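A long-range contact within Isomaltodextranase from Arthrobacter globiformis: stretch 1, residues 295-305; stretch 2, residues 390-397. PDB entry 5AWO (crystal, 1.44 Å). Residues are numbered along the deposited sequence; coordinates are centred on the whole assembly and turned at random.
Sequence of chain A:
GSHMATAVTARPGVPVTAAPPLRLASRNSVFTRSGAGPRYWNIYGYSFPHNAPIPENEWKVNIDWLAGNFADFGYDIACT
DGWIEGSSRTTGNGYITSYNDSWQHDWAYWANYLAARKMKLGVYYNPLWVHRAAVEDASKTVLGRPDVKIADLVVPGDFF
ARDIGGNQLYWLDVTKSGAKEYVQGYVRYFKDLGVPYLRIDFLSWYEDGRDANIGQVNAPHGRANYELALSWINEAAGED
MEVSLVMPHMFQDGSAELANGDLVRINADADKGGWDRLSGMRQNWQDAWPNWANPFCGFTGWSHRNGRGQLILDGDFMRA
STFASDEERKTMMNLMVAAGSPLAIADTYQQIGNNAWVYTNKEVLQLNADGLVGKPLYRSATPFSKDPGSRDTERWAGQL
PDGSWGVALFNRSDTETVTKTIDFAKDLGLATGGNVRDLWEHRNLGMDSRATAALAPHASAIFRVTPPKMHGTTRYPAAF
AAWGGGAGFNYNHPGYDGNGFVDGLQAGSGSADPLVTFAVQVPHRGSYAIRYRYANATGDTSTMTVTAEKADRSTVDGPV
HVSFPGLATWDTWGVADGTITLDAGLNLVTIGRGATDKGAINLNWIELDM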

# COMPACT_ATOMS: atom_id res chain seq x y z
N PRO A 295 4.49 0.59 13.22
CA PRO A 295 4.47 1.04 11.82
C PRO A 295 5.63 1.93 11.41
O PRO A 295 5.98 1.96 10.23
CB PRO A 295 3.11 1.73 11.68
CG PRO A 295 2.77 2.16 13.11
CD PRO A 295 3.28 1.02 13.95
N PHE A 296 6.30 2.62 12.35
CA PHE A 296 7.51 3.30 11.94
C PHE A 296 8.46 2.29 11.31
O PHE A 296 9.00 2.53 10.22
CB PHE A 296 8.20 4.02 13.09
CG PHE A 296 7.70 5.41 13.35
CD1 PHE A 296 8.10 6.45 12.51
CD2 PHE A 296 6.89 5.71 14.42
CE1 PHE A 296 7.66 7.74 12.73
CE2 PHE A 296 6.46 6.99 14.65
CZ PHE A 296 6.85 8.03 13.81
N CYS A 297 8.67 1.16 11.98
CA CYS A 297 9.59 0.15 11.47
C CYS A 297 8.98 -0.62 10.30
O CYS A 297 9.70 -0.95 9.34
CB CYS A 297 9.97 -0.85 12.55
SG CYS A 297 11.02 -0.13 13.85
N GLY A 298 7.69 -0.94 10.36
CA GLY A 298 7.09 -1.70 9.27
C GLY A 298 7.01 -0.93 7.96
O GLY A 298 7.26 -1.50 6.87
N PHE A 299 6.61 0.33 8.00
CA PHE A 299 6.59 1.14 6.79
C PHE A 299 8.01 1.23 6.25
O PHE A 299 8.23 1.09 5.03
CB PHE A 299 6.09 2.56 7.07
CG PHE A 299 4.58 2.71 7.21
CD1 PHE A 299 3.68 2.14 6.30
CD2 PHE A 299 4.06 3.50 8.22
CE1 PHE A 299 2.32 2.36 6.40
CE2 PHE A 299 2.70 3.71 8.34
CZ PHE A 299 1.83 3.15 7.42
N THR A 300 8.98 1.52 7.13
CA THR A 300 10.37 1.65 6.70
C THR A 300 10.87 0.34 6.07
O THR A 300 11.49 0.33 4.99
CB THR A 300 11.25 2.08 7.86
OG1 THR A 300 10.82 3.36 8.33
CG2 THR A 300 12.72 2.17 7.48
N GLY A 301 10.59 -0.76 6.73
CA GLY A 301 11.08 -2.09 6.33
C GLY A 301 10.48 -2.67 5.08
O GLY A 301 11.16 -3.43 4.38
N TRP A 302 9.23 -2.30 4.77
CA TRP A 302 8.54 -2.80 3.57
C TRP A 302 8.53 -1.75 2.46
O TRP A 302 7.95 -2.01 1.41
CB TRP A 302 7.11 -3.25 3.94
CG TRP A 302 7.10 -4.61 4.55
CD1 TRP A 302 6.75 -4.97 5.81
CD2 TRP A 302 7.47 -5.83 3.88
NE1 TRP A 302 6.86 -6.32 5.97
CE2 TRP A 302 7.30 -6.88 4.79
CE3 TRP A 302 7.91 -6.13 2.57
CZ2 TRP A 302 7.60 -8.20 4.47
CZ3 TRP A 302 8.17 -7.42 2.25
CH2 TRP A 302 8.02 -8.46 3.18
N SER A 303 9.20 -0.61 2.66
CA SER A 303 9.15 0.47 1.70
C SER A 303 9.68 0.12 0.31
O SER A 303 9.25 0.72 -0.66
CB SER A 303 9.86 1.72 2.22
OG SER A 303 11.24 1.52 2.46
N HIS A 304 10.61 -0.82 0.24
CA HIS A 304 11.13 -1.28 -1.07
C HIS A 304 10.03 -1.92 -1.93
O HIS A 304 10.20 -2.05 -3.16
CB HIS A 304 12.32 -2.24 -0.89
CG HIS A 304 11.99 -3.48 -0.13
ND1 HIS A 304 11.74 -3.47 1.22
CD2 HIS A 304 11.84 -4.76 -0.54
CE1 HIS A 304 11.44 -4.69 1.62
NE2 HIS A 304 11.47 -5.49 0.56
N ARG A 305 8.92 -2.31 -1.32
CA ARG A 305 7.76 -2.87 -2.02
C ARG A 305 6.63 -1.88 -2.30
O ARG A 305 5.55 -2.30 -2.77
CB ARG A 305 7.21 -4.06 -1.23
CG ARG A 305 8.14 -5.26 -1.16
CD ARG A 305 8.52 -5.73 -2.56
NE ARG A 305 8.83 -7.14 -2.64
CZ ARG A 305 9.15 -7.77 -3.76
NH1 ARG A 305 9.30 -7.06 -4.88
NH2 ARG A 305 9.36 -9.08 -3.72
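Stretch 2 390-397: SRDTERWA

Stretch 1 is helical from Pro295 onward and passes into a 3-10 segment at residues 303-305. Stretch 2 has no helix. Arg391 and Asp392 are extended, with phi/psi of -147/150° and -101/109°. The chain then turns a corner at Thr393 and Glu394, in a type I beta turn from Asp392 to Arg395. Arg395, Trp396 and Ala397 are extended again, in a strand that continues later in the chain. The strands before and after the corner therefore belong to different sheets or faces.

The corner comes close to the helix at Thr300. The CA atoms of Thr300 and Thr393 are 5.7 Å apart, the nearest such pair. The end of the Arg391 side chain meets residues 300 to 304. Thr393 and Trp396 lie against the helix at residues 296 to 300. The contact buries 489 Å², both sides summed.

Arg391 makes the largest contribution from stretch 2. Its CA-to-CB bond points toward stretch 1, and the side chain runs m, t, t to the place where the helix gives way to the 3-10 segment. Carbonyl groups are available there. Arg391 NH1 donates to Thr300 O at 3.0 Å, with an angle of 162°. It also donates to His304 ND1 at 3.2 Å, where it lies at the edge of the imidazole ring. A third bond, from Arg391 NH1 to Gly301 O at 3.0 Å, is weak, with an angle of only 121°. Thr300 O also accepts a hydrogen bond from Ser303 OG at 2.8 Å. Closer to the backbone of Arg391, its CB packs on Thr300 CG2 at 3.5 Å.

Thr300 is the most covered residue of stretch 1. Its OG1 donates to Phe296 O, one turn earlier, at 2.8 Å. The same OG1 lies 3.4 Å from both Thr393 CA and Thr393 CG2, and 3.4 Å from Trp396 CZ2. It thus meets both the corner and the indole ring.

Thr393 points its CA-to-CB bond toward the helix. Its carbonyl oxygen, Thr393 O, lies at the edge of the Phe296 ring, 3.6 Å from Phe296 CD1. That oxygen also accepts a hydrogen bond from Trp396 NE1 at 2.9 Å, which ties the indole to the corner. The other end of the indole packs on the helix, with Trp396 CH2 3.6 Å from Phe299 CB.

The CA-to-CB bond of Asp392 points away from stretch 1. Asp392 supports the turn instead: Asp392 OD1 accepts from Glu394 N at 2.9 Å, and Asp392 OD2 forms a salt bridge with Arg395 NE at 2.8 Å.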

# COMPACT_ATOMS: atom_id res chain seq x y z
N SER A 390 19.99 0.63 7.69
CA SER A 390 20.00 0.79 6.25
C SER A 390 19.00 1.80 5.74
O SER A 390 19.07 2.22 4.58
CB SER A 390 19.73 -0.54 5.57
OG SER A 390 18.37 -0.94 5.76
N ARG A 391 18.03 2.19 6.59
CA ARG A 391 16.99 3.14 6.23
C ARG A 391 16.64 3.94 7.48
O ARG A 391 16.78 3.45 8.59
CB ARG A 391 15.73 2.43 5.68
CG ARG A 391 16.01 1.47 4.53
CD ARG A 391 14.79 0.64 4.17
NE ARG A 391 15.17 -0.46 3.29
CZ ARG A 391 14.37 -1.41 2.85
NH1 ARG A 391 13.09 -1.45 3.24
NH2 ARG A 391 14.83 -2.34 2.02
N ASP A 392 16.22 5.19 7.26
CA ASP A 392 15.93 6.11 8.37
C ASP A 392 14.43 6.19 8.61
O ASP A 392 13.71 6.79 7.83
CB ASP A 392 16.49 7.49 8.03
CG ASP A 392 16.56 8.40 9.23
OD1 ASP A 392 15.74 8.23 10.17
OD2 ASP A 392 17.43 9.31 9.24
N THR A 393 13.99 5.61 9.73
CA THR A 393 12.57 5.62 10.08
C THR A 393 12.00 7.02 10.33
O THR A 393 10.79 7.18 10.29
CB THR A 393 12.25 4.78 11.34
OG1 THR A 393 12.86 5.38 12.50
CG2 THR A 393 12.69 3.35 11.19
N GLU A 394 12.86 8.03 10.55
CA GLU A 394 12.44 9.33 11.01
C GLU A 394 12.48 10.43 9.95
O GLU A 394 12.14 11.56 10.24
CB GLU A 394 13.29 9.73 12.20
CG GLU A 394 13.04 8.87 13.42
CD GLU A 394 13.94 9.25 14.55
OE1 GLU A 394 15.19 9.15 14.42
OE2 GLU A 394 13.41 9.68 15.62
N ARG A 395 12.91 10.12 8.73
CA ARG A 395 12.93 11.10 7.65
C ARG A 395 12.40 10.45 6.38
O ARG A 395 12.99 9.45 5.89
CB ARG A 395 14.36 11.62 7.42
CG ARG A 395 14.88 12.39 8.62
CD ARG A 395 16.25 13.02 8.36
NE ARG A 395 17.26 11.97 8.30
CZ ARG A 395 18.44 12.06 7.70
NH1 ARG A 395 18.82 13.17 7.07
NH2 ARG A 395 19.26 11.02 7.75
N TRP A 396 11.33 11.02 5.85
CA TRP A 396 10.57 10.45 4.72
C TRP A 396 10.39 11.48 3.61
O TRP A 396 10.22 12.66 3.89
CB TRP A 396 9.17 10.03 5.20
CG TRP A 396 9.20 8.76 6.00
CD1 TRP A 396 9.65 8.58 7.27
CD2 TRP A 396 8.78 7.48 5.53
NE1 TRP A 396 9.54 7.26 7.63
CE2 TRP A 396 9.03 6.56 6.57
CE3 TRP A 396 8.26 7.02 4.33
CZ2 TRP A 396 8.75 5.20 6.43
CZ3 TRP A 396 7.98 5.68 4.19
CH2 TRP A 396 8.23 4.78 5.24
N ALA A 397 10.44 11.02 2.37
CA ALA A 397 10.11 11.89 1.25
C ALA A 397 9.52 11.08 0.11
O ALA A 397 9.88 9.92 -0.09
CB ALA A 397 11.33 12.64 0.73